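Local coordinates for protein TqaA (Penicillium aethiopicum, PDB 5DLK) that is a fungal nonribosomal peptide synthetase, represented here by its C-terminal condensation-like domain, which probably closes the finished peptide into a macrocycle, at residues R64-S78 against S404-P418. Numbering follows the deposited sequence.
Sequences RGTFHSYNWTIKGRS and SSLDVQYSKFARFDP. With EDO (1,2-ethanediol), chain E.
Strands 67-75 and 407-415 pair antiparallel in the N-terminal half of a condensation-domain fold, which belongs to the CoA-dependent acyltransferase clan. Strand 407-415 is an edge strand of its five-stranded sheet. It comes from far along the chain and leads on to strand 422-428 of the other large sheet, so the pairing ties the two halves together. Strand 169-177 flanks 67-75 on its other edge.

Five hydrogen-bonded pairs, from F67 with R415 to K75 with D407, keep an unbroken register. One face carries H68, Y70, W72 and I74 with A414, K412, Y410 and V408. Here the edge of Y410 meets the face of W72 in a T-shaped stack, with centroids 5.3 Å apart and planes at 62°. CG of Y410 lies anti to the backbone N (chi1 168°), which runs the ring alongside Y70. Its OH reaches the edge of the Y70 ring, 3.3 Å from Y70 CE1. Further along the same face, A414 CB sits over the face of the H68 imidazole, a CH-pi contact 3.7 Å from the ring centroid. The Y70 side chain lies about 7 Å from G183, which binds phosphopantetheine in another structure of the protein; the cofactor is absent here.

On the other face, helix 132-144 covers S69, T73, S411 and F413. S69 OG donates to a lone pair of N71 OD1 at 2.6 Å, which fixes the rotation of the amide. A water accepts from N71 ND2 and also bonds S411 OG. The amide plane stands 65° from the F413 ring, and N71 ND2 lies 3.3 Å above the centre of that ring.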
ATOM      1  N   ARG A  64      -0.793  -5.336  10.430  1.00 18.10           N
ATOM      2  CA  ARG A  64      -2.212  -5.013  10.349  1.00 19.00           C
ATOM      3  C   ARG A  64      -3.023  -6.086   9.598  1.00 21.05           C
ATOM      4  O   ARG A  64      -4.215  -5.894   9.283  1.00 20.23           O
ATOM      5  CB  ARG A  64      -2.375  -3.641   9.700  1.00 17.04           C
ATOM      6  CG  ARG A  64      -1.964  -2.510  10.685  1.00 17.00           C
ATOM      7  CD  ARG A  64      -1.582  -1.208  10.000  1.00 19.43           C
ATOM      8  NE  ARG A  64      -1.110  -0.238  11.002  1.00 19.23           N
ATOM      9  CZ  ARG A  64       0.089  -0.264  11.590  1.00 22.05           C
ATOM     10  NH1 ARG A  64       0.981  -1.224  11.317  1.00 17.12           N
ATOM     11  NH2 ARG A  64       0.393   0.664  12.492  1.00 19.99           N
ATOM     12  N   GLY A  65      -2.377  -7.216   9.323  1.00 19.08           N
ATOM     13  CA  GLY A  65      -3.075  -8.347   8.715  1.00 20.76           C
ATOM     14  C   GLY A  65      -3.623  -8.005   7.345  1.00 20.71           C
ATOM     15  O   GLY A  65      -4.698  -8.482   6.959  1.00 22.19           O
ATOM     16  N   THR A  66      -2.886  -7.175   6.604  1.00 18.47           N
ATOM     17  CA  THR A  66      -3.389  -6.644   5.346  1.00 15.70           C
ATOM     18  C   THR A  66      -3.248  -7.719   4.272  1.00 19.12           C
ATOM     19  O   THR A  66      -2.146  -8.093   3.890  1.00 19.06           O
ATOM     20  CB  THR A  66      -2.649  -5.366   4.934  1.00 21.16           C
ATOM     21  OG1 THR A  66      -2.462  -4.557   6.099  1.00 18.81           O
ATOM     22  CG2 THR A  66      -3.475  -4.564   3.917  1.00 17.18           C
ATOM     23  N   PHE A  67      -4.385  -8.223   3.804  1.00 19.16           N
ATOM     24  CA  PHE A  67      -4.400  -9.453   3.018  1.00 18.47           C
ATOM     25  C   PHE A  67      -5.577  -9.379   2.057  1.00 19.40           C
ATOM     26  O   PHE A  67      -6.693  -9.036   2.459  1.00 20.41           O
ATOM     27  CB  PHE A  67      -4.500 -10.632   3.980  1.00 20.33           C
ATOM     28  CG  PHE A  67      -4.351 -11.990   3.345  1.00 18.82           C
ATOM     29  CD1 PHE A  67      -3.247 -12.303   2.561  1.00 23.10           C
ATOM     30  CD2 PHE A  67      -5.289 -12.983   3.624  1.00 23.55           C
ATOM     31  CE1 PHE A  67      -3.106 -13.601   2.012  1.00 21.35           C
ATOM     32  CE2 PHE A  67      -5.165 -14.268   3.083  1.00 26.41           C
ATOM     33  CZ  PHE A  67      -4.073 -14.570   2.273  1.00 23.27           C
ATOM     34  N   HIS A  68      -5.317  -9.639   0.782  1.00 18.72           N
ATOM     35  CA  HIS A  68      -6.333  -9.499  -0.253  1.00 17.97           C
ATOM     36  C   HIS A  68      -6.511 -10.787  -1.029  1.00 19.97           C
ATOM     37  O   HIS A  68      -5.562 -11.549  -1.206  1.00 19.63           O
ATOM     38  CB  HIS A  68      -5.960  -8.407  -1.250  1.00 19.38           C
ATOM     39  CG  HIS A  68      -6.214  -7.018  -0.748  1.00 23.36           C
ATOM     40  ND1 HIS A  68      -5.535  -6.479   0.323  1.00 23.33           N
ATOM     41  CD2 HIS A  68      -7.084  -6.069  -1.164  1.00 24.29           C
ATOM     42  CE1 HIS A  68      -5.979  -5.252   0.547  1.00 24.20           C
ATOM     43  NE2 HIS A  68      -6.908  -4.973  -0.350  1.00 23.11           N
ATOM     44  N   SER A  69      -7.738 -11.001  -1.490  1.00 21.81           N
ATOM     45  CA  SER A  69      -8.025 -12.000  -2.515  1.00 22.10           C
ATOM     46  C   SER A  69      -8.552 -11.252  -3.723  1.00 19.44           C
ATOM     47  O   SER A  69      -9.650 -10.688  -3.673  1.00 22.38           O
ATOM     48  CB  SER A  69      -9.058 -13.018  -2.024  1.00 24.30           C
ATOM     49  OG  SER A  69      -9.297 -13.996  -3.031  1.00 23.59           O
ATOM     50  N   TYR A  70      -7.779 -11.240  -4.805  1.00 21.96           N
ATOM     51  CA  TYR A  70      -8.212 -10.599  -6.034  1.00 17.48           C
ATOM     52  C   TYR A  70      -8.905 -11.650  -6.910  1.00 22.02           C
ATOM     53  O   TYR A  70      -8.285 -12.631  -7.308  1.00 22.50           O
ATOM     54  CB  TYR A  70      -7.036  -9.964  -6.764  1.00 21.15           C
ATOM     55  CG  TYR A  70      -6.523  -8.727  -6.053  1.00 20.99           C
ATOM     56  CD1 TYR A  70      -7.329  -7.604  -5.935  1.00 24.42           C
ATOM     57  CD2 TYR A  70      -5.247  -8.687  -5.500  1.00 21.78           C
ATOM     58  CE1 TYR A  70      -6.882  -6.468  -5.282  1.00 25.59           C
ATOM     59  CE2 TYR A  70      -4.785  -7.544  -4.845  1.00 25.26           C
ATOM     60  CZ  TYR A  70      -5.617  -6.442  -4.742  1.00 23.33           C
ATOM     61  OH  TYR A  70      -5.191  -5.284  -4.107  1.00 25.05           O
ATOM     62  N   ASN A  71     -10.179 -11.414  -7.195  1.00 21.11           N
ATOM     63  CA  ASN A  71     -11.065 -12.458  -7.723  1.00 22.41           C
ATOM     64  C   ASN A  71     -11.534 -12.155  -9.134  1.00 24.79           C
ATOM     65  O   ASN A  71     -12.092 -11.093  -9.396  1.00 27.74           O
ATOM     66  CB  ASN A  71     -12.279 -12.619  -6.823  1.00 22.95           C
ATOM     67  CG  ASN A  71     -11.903 -12.844  -5.386  1.00 21.26           C
ATOM     68  OD1 ASN A  71     -10.850 -13.411  -5.094  1.00 23.06           O
ATOM     69  ND2 ASN A  71     -12.759 -12.392  -4.471  1.00 22.90           N
ATOM     70  N   TRP A  72     -11.325 -13.103 -10.039  1.00 27.38           N
ATOM     71  CA  TRP A  72     -11.698 -12.917 -11.427  1.00 23.78           C
ATOM     72  C   TRP A  72     -12.735 -13.952 -11.841  1.00 29.50           C
ATOM     73  O   TRP A  72     -12.424 -15.132 -11.902  1.00 24.20           O
ATOM     74  CB  TRP A  72     -10.472 -13.026 -12.316  1.00 26.59           C
ATOM     75  CG  TRP A  72      -9.453 -11.963 -12.020  1.00 27.36           C
ATOM     76  CD1 TRP A  72      -8.308 -12.096 -11.284  1.00 28.02           C
ATOM     77  CD2 TRP A  72      -9.520 -10.600 -12.429  1.00 28.94           C
ATOM     78  NE1 TRP A  72      -7.643 -10.890 -11.228  1.00 28.38           N
ATOM     79  CE2 TRP A  72      -8.368  -9.955 -11.924  1.00 28.69           C
ATOM     80  CE3 TRP A  72     -10.437  -9.858 -13.183  1.00 26.84           C
ATOM     81  CZ2 TRP A  72      -8.107  -8.611 -12.163  1.00 28.52           C
ATOM     82  CZ3 TRP A  72     -10.175  -8.516 -13.410  1.00 30.47           C
ATOM     83  CH2 TRP A  72      -9.022  -7.908 -12.897  1.00 29.92           C
ATOM     84  N   THR A  73     -13.954 -13.506 -12.120  1.00 26.46           N
ATOM     85  CA  THR A  73     -15.004 -14.416 -12.574  1.00 28.60           C
ATOM     86  C   THR A  73     -14.961 -14.460 -14.095  1.00 29.52           C
ATOM     87  O   THR A  73     -15.177 -13.448 -14.759  1.00 29.02           O
ATOM     88  CB  THR A  73     -16.398 -13.979 -12.097  1.00 27.30           C
ATOM     89  OG1 THR A  73     -16.402 -13.850 -10.673  1.00 27.71           O
ATOM     90  CG2 THR A  73     -17.460 -15.009 -12.504  1.00 26.80           C
ATOM     91  N   ILE A  74     -14.677 -15.645 -14.631  1.00 27.84           N
ATOM     92  CA  ILE A  74     -14.433 -15.830 -16.057  1.00 27.86           C
ATOM     93  C   ILE A  74     -15.557 -16.677 -16.662  1.00 35.10           C
ATOM     94  O   ILE A  74     -15.792 -17.790 -16.211  1.00 29.65           O
ATOM     95  CB  ILE A  74     -13.087 -16.522 -16.308  1.00 29.78           C
ATOM     96  CG1 ILE A  74     -11.947 -15.774 -15.592  1.00 32.32           C
ATOM     97  CG2 ILE A  74     -12.799 -16.613 -17.800  1.00 34.15           C
ATOM     98  CD1 ILE A  74     -10.620 -16.507 -15.625  1.00 32.64           C
ATOM     99  N   LYS A  75     -16.249 -16.142 -17.665  1.00 32.71           N
ATOM    100  CA  LYS A  75     -17.368 -16.858 -18.287  1.00 35.97           C
ATOM    101  C   LYS A  75     -17.212 -16.949 -19.796  1.00 38.29           C
ATOM    102  O   LYS A  75     -16.901 -15.959 -20.454  1.00 40.45           O
ATOM    103  CB  LYS A  75     -18.696 -16.184 -17.954  1.00 33.14           C
ATOM    104  CG  LYS A  75     -19.142 -16.380 -16.528  1.00 33.26           C
ATOM    105  CD  LYS A  75     -20.384 -15.565 -16.224  1.00 29.48           C
ATOM    106  CE  LYS A  75     -20.798 -15.757 -14.782  1.00 35.08           C
ATOM    107  NZ  LYS A  75     -21.836 -14.770 -14.364  1.00 41.74           N
ATOM    108  N   GLY A  76     -17.435 -18.143 -20.341  1.00 39.72           N
ATOM    109  CA  GLY A  76     -17.388 -18.337 -21.779  1.00 43.82           C
ATOM    110  C   GLY A  76     -16.862 -19.702 -22.162  1.00 46.79           C
ATOM    111  O   GLY A  76     -16.446 -20.479 -21.304  1.00 46.30           O
ATOM    112  N   ARG A  77     -16.864 -19.994 -23.457  1.00 49.29           N
ATOM    113  CA  ARG A  77     -16.438 -21.306 -23.928  1.00 49.41           C
ATOM    114  C   ARG A  77     -14.967 -21.318 -24.343  1.00 47.35           C
ATOM    115  O   ARG A  77     -14.400 -22.377 -24.607  1.00 48.11           O
ATOM    116  CB  ARG A  77     -17.320 -21.761 -25.098  1.00 53.64           C
ATOM    117  CG  ARG A  77     -18.758 -21.257 -25.023  1.00 55.33           C
ATOM    118  CD  ARG A  77     -19.538 -21.588 -26.288  1.00 64.51           C
ATOM    119  NE  ARG A  77     -20.283 -20.428 -26.782  1.00 73.64           N
ATOM    120  CZ  ARG A  77     -21.551 -20.162 -26.478  1.00 77.30           C
ATOM    121  NH1 ARG A  77     -22.234 -20.978 -25.685  1.00 79.06           N
ATOM    122  NH2 ARG A  77     -22.141 -19.080 -26.975  1.00 78.47           N
ATOM    123  N   SER A  78     -14.345 -20.144 -24.380  1.00 45.67           N
ATOM    124  CA  SER A  78     -12.978 -20.019 -24.888  1.00 47.90           C
ATOM    125  C   SER A  78     -11.893 -20.281 -23.848  1.00 42.98           C
ATOM    126  O   SER A  78     -10.713 -20.343 -24.185  1.00 45.05           O
ATOM    127  CB  SER A  78     -12.758 -18.622 -25.480  1.00 50.70           C
ATOM    128  OG  SER A  78     -13.711 -18.324 -26.483  1.00 54.33           O
ATOM    129  N   SER A 404     -12.928 -15.770 -28.057  1.00 56.51           N
ATOM    130  CA  SER A 404     -14.124 -15.328 -28.780  1.00 53.13           C
ATOM    131  C   SER A 404     -15.278 -15.048 -27.825  1.00 55.49           C
ATOM    132  O   SER A 404     -15.906 -13.988 -27.881  1.00 61.91           O
ATOM    133  CB  SER A 404     -14.546 -16.370 -29.823  1.00 53.91           C
ATOM    134  OG  SER A 404     -14.348 -17.690 -29.340  1.00 59.16           O
ATOM    135  N   SER A 405     -15.562 -16.004 -26.951  1.00 52.74           N
ATOM    136  CA  SER A 405     -16.530 -15.774 -25.890  1.00 57.49           C
ATOM    137  C   SER A 405     -15.791 -15.881 -24.568  1.00 54.17           C
ATOM    138  O   SER A 405     -15.514 -16.983 -24.089  1.00 54.93           O
ATOM    139  CB  SER A 405     -17.704 -16.767 -25.963  1.00 59.06           C
ATOM    140  OG  SER A 405     -17.354 -18.057 -25.485  1.00 55.04           O
ATOM    141  N   LEU A 406     -15.438 -14.727 -24.009  1.00 51.20           N
ATOM    142  CA  LEU A 406     -14.737 -14.663 -22.730  1.00 47.16           C
ATOM    143  C   LEU A 406     -15.024 -13.357 -22.006  1.00 45.89           C
ATOM    144  O   LEU A 406     -14.522 -12.304 -22.394  1.00 47.90           O
ATOM    145  CB  LEU A 406     -13.231 -14.816 -22.926  1.00 49.25           C
ATOM    146  CG  LEU A 406     -12.657 -16.150 -22.463  1.00 47.52           C
ATOM    147  CD1 LEU A 406     -11.167 -16.048 -22.178  1.00 43.93           C
ATOM    148  CD2 LEU A 406     -13.413 -16.642 -21.247  1.00 50.65           C
ATOM    149  N   ASP A 407     -15.840 -13.438 -20.962  1.00 42.03           N
ATOM    150  CA  ASP A 407     -16.176 -12.282 -20.136  1.00 41.86           C
ATOM    151  C   ASP A 407     -15.454 -12.419 -18.802  1.00 40.40           C
ATOM    152  O   ASP A 407     -15.521 -13.467 -18.160  1.00 36.69           O
ATOM    153  CB  ASP A 407     -17.689 -12.179 -19.929  1.00 40.69           C
ATOM    154  CG  ASP A 407     -18.086 -11.006 -19.042  1.00 50.18           C
ATOM    155  OD1 ASP A 407     -17.999  -9.846 -19.509  1.00 54.88           O
ATOM    156  OD2 ASP A 407     -18.504 -11.241 -17.883  1.00 46.54           O
ATOM    157  N   VAL A 408     -14.747 -11.371 -18.390  1.00 36.62           N
ATOM    158  CA  VAL A 408     -13.988 -11.435 -17.147  1.00 33.19           C
ATOM    159  C   VAL A 408     -14.388 -10.277 -16.232  1.00 35.67           C
ATOM    160  O   VAL A 408     -14.325  -9.119 -16.635  1.00 36.90           O
ATOM    161  CB  VAL A 408     -12.467 -11.397 -17.407  1.00 35.88           C
ATOM    162  CG1 VAL A 408     -11.713 -11.495 -16.100  1.00 35.26           C
ATOM    163  CG2 VAL A 408     -12.048 -12.527 -18.351  1.00 35.11           C
ATOM    164  N   GLN A 409     -14.808 -10.600 -15.010  1.00 32.89           N
ATOM    165  CA  GLN A 409     -15.268  -9.591 -14.056  1.00 34.73           C
ATOM    166  C   GLN A 409     -14.424  -9.589 -12.782  1.00 31.70           C
ATOM    167  O   GLN A 409     -14.085 -10.646 -12.245  1.00 29.95           O
ATOM    168  CB  GLN A 409     -16.741  -9.824 -13.709  1.00 34.69           C
ATOM    169  CG  GLN A 409     -17.711  -9.402 -14.812  1.00 41.25           C
ATOM    170  CD  GLN A 409     -17.796  -7.889 -14.960  1.00 50.18           C
ATOM    171  OE1 GLN A 409     -17.374  -7.326 -15.971  1.00 54.41           O
ATOM    172  NE2 GLN A 409     -18.349  -7.224 -13.945  1.00 50.57           N
ATOM    173  N   TYR A 410     -14.110  -8.391 -12.296  1.00 28.74           N
ATOM    174  CA  TYR A 410     -13.273  -8.208 -11.110  1.00 27.74           C
ATOM    175  C   TYR A 410     -14.083  -8.057  -9.832  1.00 27.19           C
ATOM    176  O   TYR A 410     -15.127  -7.420  -9.827  1.00 27.68           O
ATOM    177  CB  TYR A 410     -12.390  -6.965 -11.289  1.00 30.16           C
ATOM    178  CG  TYR A 410     -11.681  -6.487 -10.033  1.00 25.85           C
ATOM    179  CD1 TYR A 410     -10.413  -6.953  -9.720  1.00 27.17           C
ATOM    180  CD2 TYR A 410     -12.265  -5.545  -9.180  1.00 30.56           C
ATOM    181  CE1 TYR A 410      -9.740  -6.509  -8.592  1.00 29.42           C
ATOM    182  CE2 TYR A 410     -11.596  -5.098  -8.035  1.00 28.49           C
ATOM    183  CZ  TYR A 410     -10.334  -5.586  -7.756  1.00 30.57           C
ATOM    184  OH  TYR A 410      -9.654  -5.174  -6.638  1.00 29.25           O
ATOM    185  N   SER A 411     -13.579  -8.633  -8.747  1.00 24.46           N
ATOM    186  CA  SER A 411     -14.080  -8.348  -7.410  1.00 22.32           C
ATOM    187  C   SER A 411     -12.979  -8.717  -6.416  1.00 22.67           C
ATOM    188  O   SER A 411     -11.963  -9.271  -6.810  1.00 24.54           O
ATOM    189  CB  SER A 411     -15.378  -9.117  -7.122  1.00 26.01           C
ATOM    190  OG  SER A 411     -15.144 -10.506  -7.062  1.00 25.07           O
ATOM    191  N   LYS A 412     -13.163  -8.425  -5.131  1.00 24.71           N
ATOM    192  CA  LYS A 412     -12.104  -8.771  -4.181  1.00 21.79           C
ATOM    193  C   LYS A 412     -12.628  -9.008  -2.785  1.00 21.66           C
ATOM    194  O   LYS A 412     -13.736  -8.570  -2.433  1.00 23.99           O
ATOM    195  CB  LYS A 412     -11.029  -7.666  -4.155  1.00 24.08           C
ATOM    196  CG  LYS A 412     -11.537  -6.344  -3.577  1.00 28.16           C
ATOM    197  CD  LYS A 412     -10.419  -5.327  -3.438  1.00 33.05           C
ATOM    198  CE  LYS A 412     -10.980  -3.967  -2.998  1.00 37.84           C
ATOM    199  NZ  LYS A 412     -11.775  -4.119  -1.771  1.00 44.51           N
ATOM    200  N   PHE A 413     -11.844  -9.744  -2.004  1.00 20.36           N
ATOM    201  CA  PHE A 413     -12.019  -9.821  -0.569  1.00 20.87           C
ATOM    202  C   PHE A 413     -10.802  -9.089   0.019  1.00 21.45           C
ATOM    203  O   PHE A 413      -9.716  -9.146  -0.561  1.00 19.39           O
ATOM    204  CB  PHE A 413     -12.041 -11.247  -0.034  1.00 19.95           C
ATOM    205  CG  PHE A 413     -12.978 -12.188  -0.755  1.00 23.71           C
ATOM    206  CD1 PHE A 413     -14.235 -11.787  -1.169  1.00 25.47           C
ATOM    207  CD2 PHE A 413     -12.577 -13.500  -1.003  1.00 23.74           C
ATOM    208  CE1 PHE A 413     -15.091 -12.693  -1.818  1.00 26.67           C
ATOM    209  CE2 PHE A 413     -13.422 -14.399  -1.656  1.00 25.11           C
ATOM    210  CZ  PHE A 413     -14.671 -13.990  -2.059  1.00 24.40           C
ATOM    211  N   ALA A 414     -10.963  -8.458   1.175  1.00 21.10           N
ATOM    212  CA  ALA A 414      -9.837  -7.736   1.780  1.00 20.90           C
ATOM    213  C   ALA A 414      -9.928  -7.658   3.311  1.00 22.87           C
ATOM    214  O   ALA A 414     -11.013  -7.506   3.883  1.00 24.29           O
ATOM    215  CB  ALA A 414      -9.744  -6.333   1.178  1.00 24.11           C
ATOM    216  N   ARG A 415      -8.774  -7.788   3.960  1.00 18.19           N
ATOM    217  CA  ARG A 415      -8.624  -7.607   5.400  1.00 18.72           C
ATOM    218  C   ARG A 415      -7.643  -6.453   5.620  1.00 19.66           C
ATOM    219  O   ARG A 415      -6.667  -6.320   4.873  1.00 17.60           O
ATOM    220  CB  ARG A 415      -8.076  -8.861   6.084  1.00 19.03           C
ATOM    221  CG  ARG A 415      -8.853 -10.153   5.787  1.00 20.74           C
ATOM    222  CD  ARG A 415     -10.323  -9.984   6.087  1.00 21.90           C
ATOM    223  NE  ARG A 415     -10.591  -9.785   7.505  1.00 23.67           N
ATOM    224  CZ  ARG A 415     -11.815  -9.615   7.997  1.00 28.64           C
ATOM    225  NH1 ARG A 415     -12.859  -9.647   7.182  1.00 29.52           N
ATOM    226  NH2 ARG A 415     -12.000  -9.418   9.296  1.00 31.80           N
ATOM    227  N   PHE A 416      -7.906  -5.655   6.649  1.00 19.79           N
ATOM    228  CA  PHE A 416      -7.016  -4.551   7.042  1.00 19.47           C
ATOM    229  C   PHE A 416      -7.461  -4.067   8.405  1.00 17.50           C
ATOM    230  O   PHE A 416      -8.596  -3.640   8.564  1.00 19.52           O
ATOM    231  CB  PHE A 416      -7.057  -3.403   6.030  1.00 18.92           C
ATOM    232  CG  PHE A 416      -6.235  -2.200   6.447  1.00 18.31           C
ATOM    233  CD1 PHE A 416      -4.857  -2.280   6.500  1.00 17.89           C
ATOM    234  CD2 PHE A 416      -6.857  -1.002   6.801  1.00 21.58           C
ATOM    235  CE1 PHE A 416      -4.075  -1.169   6.883  1.00 20.55           C
ATOM    236  CE2 PHE A 416      -6.086   0.116   7.179  1.00 18.91           C
ATOM    237  CZ  PHE A 416      -4.701   0.026   7.221  1.00 21.25           C
ATOM    238  N   ASP A 417      -6.570  -4.119   9.388  1.00 20.17           N
ATOM    239  CA  ASP A 417      -6.939  -3.743  10.752  1.00 21.63           C
ATOM    240  C   ASP A 417      -5.913  -2.809  11.378  1.00 19.52           C
ATOM    241  O   ASP A 417      -4.874  -3.257  11.841  1.00 17.73           O
ATOM    242  CB  ASP A 417      -7.106  -4.993  11.612  1.00 22.92           C
ATOM    243  CG  ASP A 417      -8.261  -5.848  11.147  1.00 23.65           C
ATOM    244  OD1 ASP A 417      -9.412  -5.431  11.356  1.00 25.32           O
ATOM    245  OD2 ASP A 417      -7.995  -6.905  10.563  1.00 28.54           O
ATOM    246  N   PRO A 418      -6.214  -1.503  11.389  1.00 19.69           N
ATOM    247  CA  PRO A 418      -5.313  -0.496  11.967  1.00 17.89           C
ATOM    248  C   PRO A 418      -4.940  -0.798  13.413  1.00 20.79           C
ATOM    249  O   PRO A 418      -5.684  -1.484  14.118  1.00 19.35           O
ATOM    250  CB  PRO A 418      -6.140   0.806  11.904  1.00 17.85           C
ATOM    251  CG  PRO A 418      -7.127   0.592  10.822  1.00 21.93           C
ATOM    252  CD  PRO A 418      -7.440  -0.909  10.832  1.00 16.50           C
TER
HETATM  253  C1  EDO E 501     -11.638  -4.384   7.746  1.00 29.74           C
HETATM  254  O1  EDO E 501     -10.737  -3.589   6.937  1.00 21.05           O
HETATM  255  C2  EDO E 501     -11.422  -5.899   7.581  1.00 30.65           C
HETATM  256  O2  EDO E 501     -10.174  -6.337   8.162  1.00 23.15           O
HETATM  257  O   HOH W   1     -15.515 -11.511  -4.805  1.00 34.21           O
HETATM  258  O   HOH W   2     -15.342 -11.535  -9.714  1.00 27.86           O
HETATM  259  O   HOH W   3     -17.728 -12.981 -15.730  1.00 35.13           O